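Local coordinates for protein 4-hydroxybutyrate coenzyme A transferase (Shewanella oneidensis, PDB 2OAS) that binds coenzyme A and probably transfers it between an acyl-CoA and a free carboxylic acid such as 4-hydroxybutyrate, at residues Arg359-Ala364 and Glu414-Asp419; His381-Glu386 and Ile405-Pro410; Ser14-Gly19 and Ile111-Ile116. One frame throughout, in Å; residues are numbered along the deposited sequence.

Interaction 1: residues Arg359-Ala364 and Glu414-Asp419; sequences RISRIA and EQLSRD. With COA (coenzyme A), chain C.
Part of the wall of the coenzyme A pocket comes from Ile360 and Arg362 in segment 359-364, and helix 410-422 packs against this segment through Leu416, which meets Ile363 and Ala364. The methyl CD2 of Leu416 lies 3.3 Å from the carbonyl O of Ile363, and its other methyl, CD1, rests 4.3 Å from Ile363 CG2. Ala364 adds its backbone, its C atom standing 3.8 Å from Leu416 CD2, while its own methyl points off the other way. With CG of Leu416 anti to the carbonyl carbon (chi1 -70°), both methyls are carried out from the helix toward the backbone of Ile363 and Ala364. Ala408 fills in beside both Ile363 and Leu416. The carbonyl O of Ile363, with a methyl against it, also accepts a hydrogen bond of 2.7 Å from OG of Ser361; the hydroxyl sits above the carbonyl plane, about 50° out of it, so the turn is closed on itself by a side chain. On the ligand side, Arg362 runs extended from CG to NE and grips one phosphate oxygen with two nitrogens: NH1 donates to COA O2A at 2.8 Å and NH2 to the same O2A at 3.0 Å, both bonds noticeably bent. The guanidinium also lays one face against the adenine, COA C8A lying 3.2 Å above its plane and offset toward the rim. Ile360 closes on the other part of the base, with CD1 3.5 Å from COA C2A. Weak hydrogen bonds to the carbonyls of Ala307 and Thr354 further hold the arginine. Two donors on a single oxygen would be expected to offset the negative charge of the pyrophosphate; Leu416 does not reach the ligand, and its methyls meet the segment without any hydrogen bond.

Interaction 2: residues His381-Glu386 and Ile405-Pro410; sequences HYIVTE and INIAHP
Ile407 pushes its CD1 methyl between Ile383 and Thr385, and this is where the contact is tight. CD1 of Ile407 lies 3.7 Å from CG2 of Ile383, the two side chains meeting at about a right angle, and 3.4 Å from the carbonyl O of Ile383. CG1 of Ile407 takes the position between the backbone N and the carbonyl carbon (chi1 64°), which turns the long branch down onto strand 382-385. Thr385 packs under the backbone of Ile407: its CG2 comes to 3.0 Å from Ile407 O, and its OG1 lies 4.0 Å from Ile407 CD1. That hydroxyl has a weak hydrogen bond to the carbonyl of Leu351, in the loop after strand 346-350. An alanine at Thr385 would take away both branches, and is likely to open a gap beneath Ile407 and leave the Leu351 carbonyl without this donor. Toward the partly exposed end the packing slackens: OE2 of Glu386 and NE2 of His409 stay 5.7 Å apart, each group engaged elsewhere, Glu386 with the backbone N of Ser353 and His409 with that of Asp411. His409 thereby serves as the N-cap of helix 410-422. The arrangement is that of an alpha/beta domain, in which an interhelical loop, here joining helices 397-405 and 410-422, closes over one face of a largely parallel sheet.

Interaction 3: residues Ser14-Gly19 and Ile111-Ile116; sequences SLIRSG and IDTAII
With CG1 beside the backbone N and anti to the carbonyl carbon (chi1 -61°) and the chain then fully extended (chi2 -178°), Ile16 reaches from its loop toward strand 113-118, while Ile115 folds back at its second torsion (chi2 -58°). The two ends meet methyl to methyl, CD1 of Ile16 lying 3.8 Å from CD1 of Ile115, and the side chains cross at about a right angle. Farther back along the same branch, CG1 of Ile16 stands 4.3 Å from OG1 of Thr113, a looser approach on the same strand. Nothing polar bridges the two segments. At the outer margin the carbonyl O of Gly19 stays 4.3 Å from OD2 of Asp112, whose carboxylate is instead hydrogen-bonded to the backbone N of Thr21. Ile16 is therefore held by apolar contact on its side-chain end, and by a hydrogen bond from His41 to its backbone carbonyl. The loop leads from helix 9-13 into strand 21-24, a direct neighbour of strand 113-118 in the parallel sheet; Ile16 also touches Leu22 of strand 21-24 and Ile147 of strand 145-150, and so spans three adjacent strands.

Interactions 1 and 2 form one continuous region, their centres 11 Å apart, with interaction 2 nested along the chain inside the loop that interaction 1 closes. They share a seam: CB of Ala408 lies 3.4 Å from CD1 of Leu416, and CD1 of Ile363 is 3.9 Å from CG1 of Ile407. Interaction 1 supplies part of the coenzyme A pocket itself, whereas interaction 2 forms a layer behind it, the side chain of Thr385 being about 11 Å from the ligand. Interaction 3 lies in the N-terminal part of the fold, on the other side of the chain's centre, with its nearest atoms about 30 Å from interaction 1 and about 34 Å from interaction 2.

Interaction 1: residues Arg359-Ala364 and Glu414-Asp419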
loop_
_atom_site.group_PDB
_atom_site.type_symbol
_atom_site.label_atom_id
_atom_site.label_comp_id
_atom_site.label_asym_id
_atom_site.label_seq_id
_atom_site.Cartn_x
_atom_site.Cartn_y
_atom_site.Cartn_z
ATOM N N ARG A 359 -10.634 -28.994 1.183
ATOM C CA ARG A 359 -11.222 -29.074 -0.151
ATOM C C ARG A 359 -11.000 -27.779 -0.915
ATOM O O ARG A 359 -11.161 -27.736 -2.134
ATOM C CB ARG A 359 -12.720 -29.357 -0.072
ATOM C CG ARG A 359 -13.283 -29.367 1.334
ATOM C CD ARG A 359 -13.506 -30.803 1.822
ATOM N NE ARG A 359 -14.124 -30.822 3.150
ATOM C CZ ARG A 359 -15.267 -30.207 3.452
ATOM N NH1 ARG A 359 -15.749 -30.267 4.689
ATOM N NH2 ARG A 359 -15.928 -29.535 2.510
ATOM N N ILE A 360 -10.648 -26.718 -0.202
ATOM C CA ILE A 360 -10.402 -25.442 -0.850
ATOM C C ILE A 360 -8.934 -25.053 -0.696
ATOM O O ILE A 360 -8.381 -25.077 0.409
ATOM C CB ILE A 360 -11.296 -24.321 -0.249
ATOM C CG1 ILE A 360 -12.776 -24.684 -0.414
ATOM C CG2 ILE A 360 -11.007 -22.995 -0.945
ATOM C CD1 ILE A 360 -13.753 -23.704 0.246
ATOM N N SER A 361 -8.307 -24.707 -1.815
ATOM C CA SER A 361 -6.910 -24.304 -1.824
ATOM C C SER A 361 -6.820 -22.805 -1.551
ATOM O O SER A 361 -7.452 -22.009 -2.246
ATOM C CB SER A 361 -6.295 -24.622 -3.189
ATOM O OG SER A 361 -4.960 -24.162 -3.281
ATOM N N ARG A 362 -6.052 -22.418 -0.532
ATOM C CA ARG A 362 -5.904 -21.004 -0.207
ATOM C C ARG A 362 -5.096 -20.316 -1.306
ATOM O O ARG A 362 -5.194 -19.106 -1.529
ATOM C CB ARG A 362 -5.233 -20.833 1.158
ATOM C CG ARG A 362 -6.089 -21.342 2.304
ATOM C CD ARG A 362 -5.797 -20.607 3.585
ATOM N NE ARG A 362 -6.677 -21.056 4.651
ATOM C CZ ARG A 362 -6.781 -20.475 5.842
ATOM N NH1 ARG A 362 -7.616 -20.972 6.740
ATOM N NH2 ARG A 362 -6.064 -19.402 6.141
ATOM N N ILE A 363 -4.290 -21.110 -1.994
ATOM C CA ILE A 363 -3.500 -20.612 -3.092
ATOM C C ILE A 363 -4.280 -20.983 -4.340
ATOM O O ILE A 363 -4.211 -22.116 -4.820
ATOM C CB ILE A 363 -2.144 -21.282 -3.135
ATOM C CG1 ILE A 363 -1.436 -21.073 -1.802
ATOM C CG2 ILE A 363 -1.334 -20.734 -4.281
ATOM C CD1 ILE A 363 -0.169 -21.855 -1.673
ATOM N N ALA A 364 -5.050 -20.022 -4.841
ATOM C CA ALA A 364 -5.871 -20.214 -6.025
ATOM C C ALA A 364 -5.183 -19.597 -7.222
ATOM O O ALA A 364 -4.360 -18.697 -7.079
ATOM C CB ALA A 364 -7.228 -19.560 -5.829
ATOM N N GLU A 414 -1.485 -29.791 -9.828
ATOM C CA GLU A 414 -1.877 -30.034 -11.215
ATOM C C GLU A 414 -2.794 -28.925 -11.751
ATOM O O GLU A 414 -2.513 -28.329 -12.796
ATOM C CB GLU A 414 -2.560 -31.405 -11.323
ATOM C CG GLU A 414 -3.605 -31.531 -12.441
ATOM C CD GLU A 414 -4.838 -32.365 -12.015
ATOM O OE1 GLU A 414 -4.747 -33.619 -12.010
ATOM O OE2 GLU A 414 -5.892 -31.736 -11.672
ATOM N N GLN A 415 -3.889 -28.645 -11.045
ATOM C CA GLN A 415 -4.805 -27.584 -11.465
ATOM C C GLN A 415 -4.084 -26.240 -11.545
ATOM O O GLN A 415 -4.152 -25.549 -12.562
ATOM C CB GLN A 415 -5.975 -27.437 -10.493
ATOM C CG GLN A 415 -7.229 -28.200 -10.862
ATOM C CD GLN A 415 -7.796 -27.796 -12.215
ATOM O OE1 GLN A 415 -7.913 -26.610 -12.529
ATOM N NE2 GLN A 415 -8.159 -28.790 -13.022
ATOM N N LEU A 416 -3.405 -25.871 -10.460
ATOM C CA LEU A 416 -2.689 -24.602 -10.404
ATOM C C LEU A 416 -1.718 -24.491 -11.564
ATOM O O LEU A 416 -1.684 -23.481 -12.264
ATOM C CB LEU A 416 -1.938 -24.454 -9.073
ATOM C CG LEU A 416 -2.801 -24.252 -7.821
ATOM C CD1 LEU A 416 -1.931 -24.287 -6.585
ATOM C CD2 LEU A 416 -3.567 -22.945 -7.910
ATOM N N SER A 417 -0.923 -25.530 -11.773
ATOM C CA SER A 417 0.010 -25.506 -12.871
ATOM C C SER A 417 -0.700 -25.290 -14.219
ATOM O O SER A 417 -0.201 -24.546 -15.069
ATOM C CB SER A 417 0.818 -26.792 -12.902
ATOM O OG SER A 417 1.632 -26.820 -14.053
ATOM N N ARG A 418 -1.852 -25.930 -14.420
ATOM C CA ARG A 418 -2.614 -25.774 -15.657
ATOM C C ARG A 418 -3.029 -24.320 -15.896
ATOM O O ARG A 418 -2.691 -23.725 -16.928
ATOM C CB ARG A 418 -3.880 -26.652 -15.634
ATOM C CG ARG A 418 -3.700 -28.022 -16.277
ATOM C CD ARG A 418 -4.818 -29.003 -15.880
ATOM N NE ARG A 418 -4.651 -30.284 -16.567
ATOM C CZ ARG A 418 -3.530 -31.017 -16.569
ATOM N NH1 ARG A 418 -2.437 -30.615 -15.917
ATOM N NH2 ARG A 418 -3.502 -32.174 -17.233
ATOM N N ASP A 419 -3.756 -23.753 -14.936
ATOM C CA ASP A 419 -4.222 -22.383 -15.044
ATOM C C ASP A 419 -3.055 -21.383 -15.119
ATOM O O ASP A 419 -3.244 -20.208 -15.447
ATOM C CB ASP A 419 -5.143 -22.039 -13.861
ATOM C CG ASP A 419 -6.375 -22.936 -13.789
ATOM O OD1 ASP A 419 -6.946 -23.253 -14.856
ATOM O OD2 ASP A 419 -6.781 -23.308 -12.664
HETATM N N1A COA C . -11.755 -19.954 0.847
HETATM C C2A COA C . -12.950 -20.489 1.497
HETATM N N3A COA C . -12.874 -20.521 2.971
HETATM C C4A COA C . -11.681 -20.071 3.711
HETATM C C5A COA C . -10.514 -19.532 3.060
HETATM C C6A COA C . -10.560 -19.499 1.579
HETATM N N6A COA C . -9.459 -19.002 0.841
HETATM N N7A COA C . -9.553 -19.187 3.997
HETATM C C8A COA C . -10.147 -19.494 5.234
HETATM N N9A COA C . -11.448 -20.029 5.088
HETATM C C1B COA C . -12.364 -20.474 6.119
HETATM C C2B COA C . -11.901 -21.548 7.150
HETATM O O2B COA C . -12.513 -22.775 6.963
HETATM C C3B COA C . -12.145 -20.959 8.539
HETATM O O3B COA C . -12.989 -21.849 9.335
HETATM P P3B COA C . -13.433 -21.541 10.823
HETATM O O7A COA C . -12.320 -21.298 11.762
HETATM O O8A COA C . -14.312 -20.333 10.829
HETATM O O9A COA C . -14.241 -22.657 11.294
HETATM C C4B COA C . -12.718 -19.607 8.344
HETATM O O4B COA C . -12.842 -19.342 6.937
HETATM C C5B COA C . -11.700 -18.747 9.207
HETATM O O5B COA C . -10.370 -18.802 8.662
HETATM P P1A COA C . -8.939 -18.722 9.500
HETATM O O1A COA C . -8.795 -19.726 10.517
HETATM O O2A COA C . -7.745 -18.832 8.578
HETATM O O3A COA C . -9.013 -17.269 10.114
HETATM P P2A COA C . -7.892 -16.642 10.992
HETATM O O4A COA C . -8.439 -16.308 12.304
HETATM O O5A COA C . -6.782 -17.558 11.177
HETATM O O6A COA C . -7.220 -15.491 10.374
HETATM C CBP COA C . -6.976 -13.583 8.733
HETATM C CCP COA C . -6.686 -15.152 9.095
HETATM C CDP COA C . -8.523 -13.808 8.594
HETATM C CEP COA C . -6.365 -13.196 7.317
HETATM C CAP COA C . -6.632 -12.519 9.993
HETATM O OAP COA C . -5.182 -12.677 10.075
HETATM C C9P COA C . -6.928 -11.049 9.675
HETATM O O9P COA C . -7.915 -10.542 10.187
HETATM N N8P COA C . -6.026 -10.363 8.822
HETATM C C7P COA C . -5.983 -8.992 8.331
HETATM C C6P COA C . -4.691 -8.152 8.644
HETATM C C5P COA C . -4.664 -7.484 9.957
HETATM O O5P COA C . -4.238 -6.328 10.062
HETATM N N4P COA C . -5.173 -8.270 11.051
HETATM C C3P COA C . -5.334 -7.974 12.467
HETATM C C2P COA C . -4.078 -7.382 13.211
HETATM S S1P COA C . -4.436 -5.837 14.096
#

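Interaction 2: residues His381-Glu386 and Ile405-Pro410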
loop_
_atom_site.group_PDB
_atom_site.type_symbol
_atom_site.label_atom_id
_atom_site.label_comp_id
_atom_site.label_asym_id
_atom_site.label_seq_id
_atom_site.Cartn_x
_atom_site.Cartn_y
_atom_site.Cartn_z
ATOM N N HIS A 381 6.680 -10.324 0.072
ATOM C CA HIS A 381 8.069 -10.705 0.161
ATOM C C HIS A 381 8.070 -12.222 0.273
ATOM O O HIS A 381 8.407 -12.908 -0.677
ATOM C CB HIS A 381 8.733 -10.064 1.396
ATOM C CG HIS A 381 10.187 -10.396 1.548
ATOM N ND1 HIS A 381 10.964 -9.890 2.568
ATOM C CD2 HIS A 381 11.005 -11.191 0.811
ATOM C CE1 HIS A 381 12.196 -10.355 2.452
ATOM N NE2 HIS A 381 12.246 -11.148 1.394
ATOM N N TYR A 382 7.683 -12.744 1.433
ATOM C CA TYR A 382 7.627 -14.190 1.634
ATOM C C TYR A 382 6.211 -14.678 1.851
ATOM O O TYR A 382 5.366 -13.965 2.385
ATOM C CB TYR A 382 8.421 -14.629 2.850
ATOM C CG TYR A 382 9.896 -14.808 2.655
ATOM C CD1 TYR A 382 10.797 -13.845 3.127
ATOM C CD2 TYR A 382 10.403 -15.962 2.057
ATOM C CE1 TYR A 382 12.158 -14.025 3.017
ATOM C CE2 TYR A 382 11.777 -16.159 1.939
ATOM C CZ TYR A 382 12.650 -15.181 2.423
ATOM O OH TYR A 382 14.013 -15.342 2.321
ATOM N N ILE A 383 5.973 -15.918 1.462
ATOM C CA ILE A 383 4.688 -16.565 1.646
ATOM C C ILE A 383 5.049 -17.975 2.093
ATOM O O ILE A 383 5.779 -18.668 1.400
ATOM C CB ILE A 383 3.883 -16.597 0.346
ATOM C CG1 ILE A 383 3.331 -15.199 0.072
ATOM C CG2 ILE A 383 2.741 -17.602 0.446
ATOM C CD1 ILE A 383 2.483 -15.116 -1.148
ATOM N N VAL A 384 4.575 -18.380 3.268
ATOM C CA VAL A 384 4.885 -19.707 3.795
ATOM C C VAL A 384 3.646 -20.555 4.028
ATOM O O VAL A 384 2.576 -20.060 4.375
ATOM C CB VAL A 384 5.635 -19.645 5.133
ATOM C CG1 VAL A 384 6.926 -18.883 4.991
ATOM C CG2 VAL A 384 4.759 -18.986 6.166
ATOM N N THR A 385 3.831 -21.852 3.869
ATOM C CA THR A 385 2.774 -22.824 4.039
ATOM C C THR A 385 3.420 -24.028 4.703
ATOM O O THR A 385 4.646 -24.076 4.860
ATOM C CB THR A 385 2.211 -23.220 2.658
ATOM O OG1 THR A 385 1.346 -22.176 2.182
ATOM C CG2 THR A 385 1.449 -24.510 2.718
ATOM N N GLU A 386 2.603 -24.998 5.101
ATOM C CA GLU A 386 3.125 -26.199 5.733
ATOM C C GLU A 386 4.085 -26.925 4.779
ATOM O O GLU A 386 4.794 -27.843 5.182
ATOM C CB GLU A 386 1.971 -27.128 6.141
ATOM C CG GLU A 386 1.177 -27.731 4.975
ATOM C CD GLU A 386 -0.202 -27.101 4.783
ATOM O OE1 GLU A 386 -0.281 -25.865 4.627
ATOM O OE2 GLU A 386 -1.214 -27.855 4.781
ATOM N N ILE A 405 3.060 -22.583 -6.438
ATOM C CA ILE A 405 2.514 -23.916 -6.594
ATOM C C ILE A 405 3.384 -24.953 -5.872
ATOM O O ILE A 405 2.929 -26.063 -5.603
ATOM C CB ILE A 405 2.371 -24.326 -8.074
ATOM C CG1 ILE A 405 3.734 -24.487 -8.704
ATOM C CG2 ILE A 405 1.618 -23.260 -8.846
ATOM C CD1 ILE A 405 3.643 -24.923 -10.134
ATOM N N ASN A 406 4.623 -24.600 -5.538
ATOM C CA ASN A 406 5.491 -25.537 -4.836
ATOM C C ASN A 406 5.180 -25.637 -3.346
ATOM O O ASN A 406 5.620 -26.582 -2.692
ATOM C CB ASN A 406 6.965 -25.180 -5.012
ATOM C CG ASN A 406 7.479 -25.501 -6.405
ATOM O OD1 ASN A 406 7.130 -26.534 -6.990
ATOM N ND2 ASN A 406 8.326 -24.620 -6.944
ATOM N N ILE A 407 4.442 -24.670 -2.806
ATOM C CA ILE A 407 4.078 -24.720 -1.391
ATOM C C ILE A 407 2.571 -24.941 -1.256
ATOM O O ILE A 407 2.021 -24.978 -0.158
ATOM C CB ILE A 407 4.490 -23.423 -0.618
ATOM C CG1 ILE A 407 3.730 -22.212 -1.166
ATOM C CG2 ILE A 407 6.004 -23.220 -0.699
ATOM C CD1 ILE A 407 4.066 -20.914 -0.458
ATOM N N ALA A 408 1.901 -25.077 -2.389
ATOM C CA ALA A 408 0.465 -25.326 -2.378
ATOM C C ALA A 408 0.250 -26.811 -2.090
ATOM O O ALA A 408 1.123 -27.630 -2.366
ATOM C CB ALA A 408 -0.138 -24.962 -3.730
ATOM N N HIS A 409 -0.898 -27.167 -1.533
ATOM C CA HIS A 409 -1.153 -28.575 -1.239
ATOM C C HIS A 409 -1.058 -29.370 -2.540
ATOM O O HIS A 409 -1.638 -28.982 -3.555
ATOM C CB HIS A 409 -2.539 -28.748 -0.612
ATOM C CG HIS A 409 -2.781 -30.114 -0.039
ATOM N ND1 HIS A 409 -2.979 -31.232 -0.824
ATOM C CD2 HIS A 409 -2.876 -30.535 1.247
ATOM C CE1 HIS A 409 -3.189 -32.280 -0.044
ATOM N NE2 HIS A 409 -3.133 -31.884 1.215
ATOM N N PRO A 410 -0.318 -30.491 -2.519
ATOM C CA PRO A 410 -0.156 -31.331 -3.708
ATOM C C PRO A 410 -1.452 -31.746 -4.421
ATOM O O PRO A 410 -1.425 -32.064 -5.605
ATOM C CB PRO A 410 0.657 -32.518 -3.184
ATOM C CG PRO A 410 0.319 -32.549 -1.717
ATOM C CD PRO A 410 0.335 -31.109 -1.350
#

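Interaction 3: residues Ser14-Gly19 and Ile111-Ile116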
loop_
_atom_site.group_PDB
_atom_site.type_symbol
_atom_site.label_atom_id
_atom_site.label_comp_id
_atom_site.label_asym_id
_atom_site.label_seq_id
_atom_site.Cartn_x
_atom_site.Cartn_y
_atom_site.Cartn_z
ATOM N N SER A 14 -28.213 5.553 29.355
ATOM C CA SER A 14 -29.361 6.427 29.144
ATOM C C SER A 14 -29.071 7.742 28.441
ATOM O O SER A 14 -29.888 8.221 27.667
ATOM C CB SER A 14 -30.041 6.711 30.476
ATOM O OG SER A 14 -30.758 5.571 30.893
ATOM N N LEU A 15 -27.913 8.332 28.722
ATOM C CA LEU A 15 -27.546 9.601 28.097
ATOM C C LEU A 15 -27.565 9.484 26.577
ATOM O O LEU A 15 -27.826 10.456 25.883
ATOM C CB LEU A 15 -26.168 10.058 28.577
ATOM C CG LEU A 15 -26.048 10.585 30.014
ATOM C CD1 LEU A 15 -26.512 9.538 31.006
ATOM C CD2 LEU A 15 -24.592 10.972 30.294
ATOM N N ILE A 16 -27.287 8.296 26.053
ATOM C CA ILE A 16 -27.295 8.123 24.603
ATOM C C ILE A 16 -28.689 8.447 24.095
ATOM O O ILE A 16 -29.684 7.959 24.641
ATOM C CB ILE A 16 -26.918 6.687 24.192
ATOM C CG1 ILE A 16 -25.493 6.370 24.674
ATOM C CG2 ILE A 16 -27.033 6.538 22.677
ATOM C CD1 ILE A 16 -24.975 4.994 24.303
ATOM N N ARG A 17 -28.752 9.297 23.072
ATOM C CA ARG A 17 -30.020 9.717 22.456
ATOM C C ARG A 17 -30.113 9.192 21.027
ATOM O O ARG A 17 -29.117 8.745 20.467
ATOM C CB ARG A 17 -30.126 11.245 22.468
ATOM C CG ARG A 17 -30.381 11.828 23.854
ATOM C CD ARG A 17 -31.830 11.614 24.256
ATOM N NE ARG A 17 -32.018 11.247 25.661
ATOM C CZ ARG A 17 -33.211 11.077 26.233
ATOM N NH1 ARG A 17 -33.304 10.727 27.537
ATOM N NH2 ARG A 17 -34.302 11.258 25.496
ATOM N N SER A 18 -31.304 9.248 20.436
ATOM C CA SER A 18 -31.496 8.747 19.071
ATOM C C SER A 18 -30.716 9.461 17.970
ATOM O O SER A 18 -30.399 10.635 18.076
ATOM C CB SER A 18 -32.980 8.762 18.710
ATOM O OG SER A 18 -33.707 7.837 19.498
ATOM N N GLY A 19 -30.413 8.726 16.905
ATOM C CA GLY A 19 -29.683 9.298 15.791
ATOM C C GLY A 19 -28.197 9.521 16.012
ATOM O O GLY A 19 -27.488 9.957 15.095
ATOM N N ILE A 111 -18.329 11.749 15.929
ATOM C CA ILE A 111 -18.632 10.790 16.978
ATOM C C ILE A 111 -19.359 11.525 18.095
ATOM O O ILE A 111 -18.793 12.416 18.725
ATOM C CB ILE A 111 -17.356 10.165 17.549
ATOM C CG1 ILE A 111 -16.643 9.368 16.455
ATOM C CG2 ILE A 111 -17.693 9.326 18.759
ATOM C CD1 ILE A 111 -15.376 8.698 16.888
ATOM N N ASP A 112 -20.615 11.161 18.345
ATOM C CA ASP A 112 -21.383 11.827 19.397
ATOM C C ASP A 112 -21.012 11.317 20.777
ATOM O O ASP A 112 -20.967 12.078 21.734
ATOM C CB ASP A 112 -22.888 11.668 19.161
ATOM C CG ASP A 112 -23.358 12.324 17.856
ATOM O OD1 ASP A 112 -22.993 13.490 17.600
ATOM O OD2 ASP A 112 -24.106 11.664 17.085
ATOM N N THR A 113 -20.750 10.025 20.886
ATOM C CA THR A 113 -20.366 9.475 22.177
ATOM C C THR A 113 -19.523 8.217 22.038
ATOM O O THR A 113 -19.754 7.380 21.161
ATOM C CB THR A 113 -21.610 9.174 23.075
ATOM O OG1 THR A 113 -21.638 7.795 23.411
ATOM C CG2 THR A 113 -22.896 9.557 22.382
ATOM N N ALA A 114 -18.535 8.091 22.917
ATOM C CA ALA A 114 -17.641 6.937 22.919
ATOM C C ALA A 114 -17.859 6.088 24.162
ATOM O O ALA A 114 -17.804 6.594 25.285
ATOM C CB ALA A 114 -16.199 7.396 22.871
ATOM N N ILE A 115 -18.108 4.800 23.961
ATOM C CA ILE A 115 -18.302 3.893 25.075
ATOM C C ILE A 115 -16.948 3.256 25.345
ATOM O O ILE A 115 -16.350 2.645 24.453
ATOM C CB ILE A 115 -19.285 2.752 24.738
ATOM C CG1 ILE A 115 -20.523 3.300 24.018
ATOM C CG2 ILE A 115 -19.661 2.026 26.020
ATOM C CD1 ILE A 115 -21.280 4.349 24.792
ATOM N N ILE A 116 -16.459 3.379 26.571
ATOM C CA ILE A 116 -15.159 2.809 26.861
ATOM C C ILE A 116 -15.071 2.111 28.206
ATOM O O ILE A 116 -15.915 2.298 29.068
ATOM C CB ILE A 116 -14.071 3.898 26.788
ATOM C CG1 ILE A 116 -14.303 4.949 27.868
ATOM C CG2 ILE A 116 -14.129 4.588 25.452
ATOM C CD1 ILE A 116 -13.257 6.037 27.869
#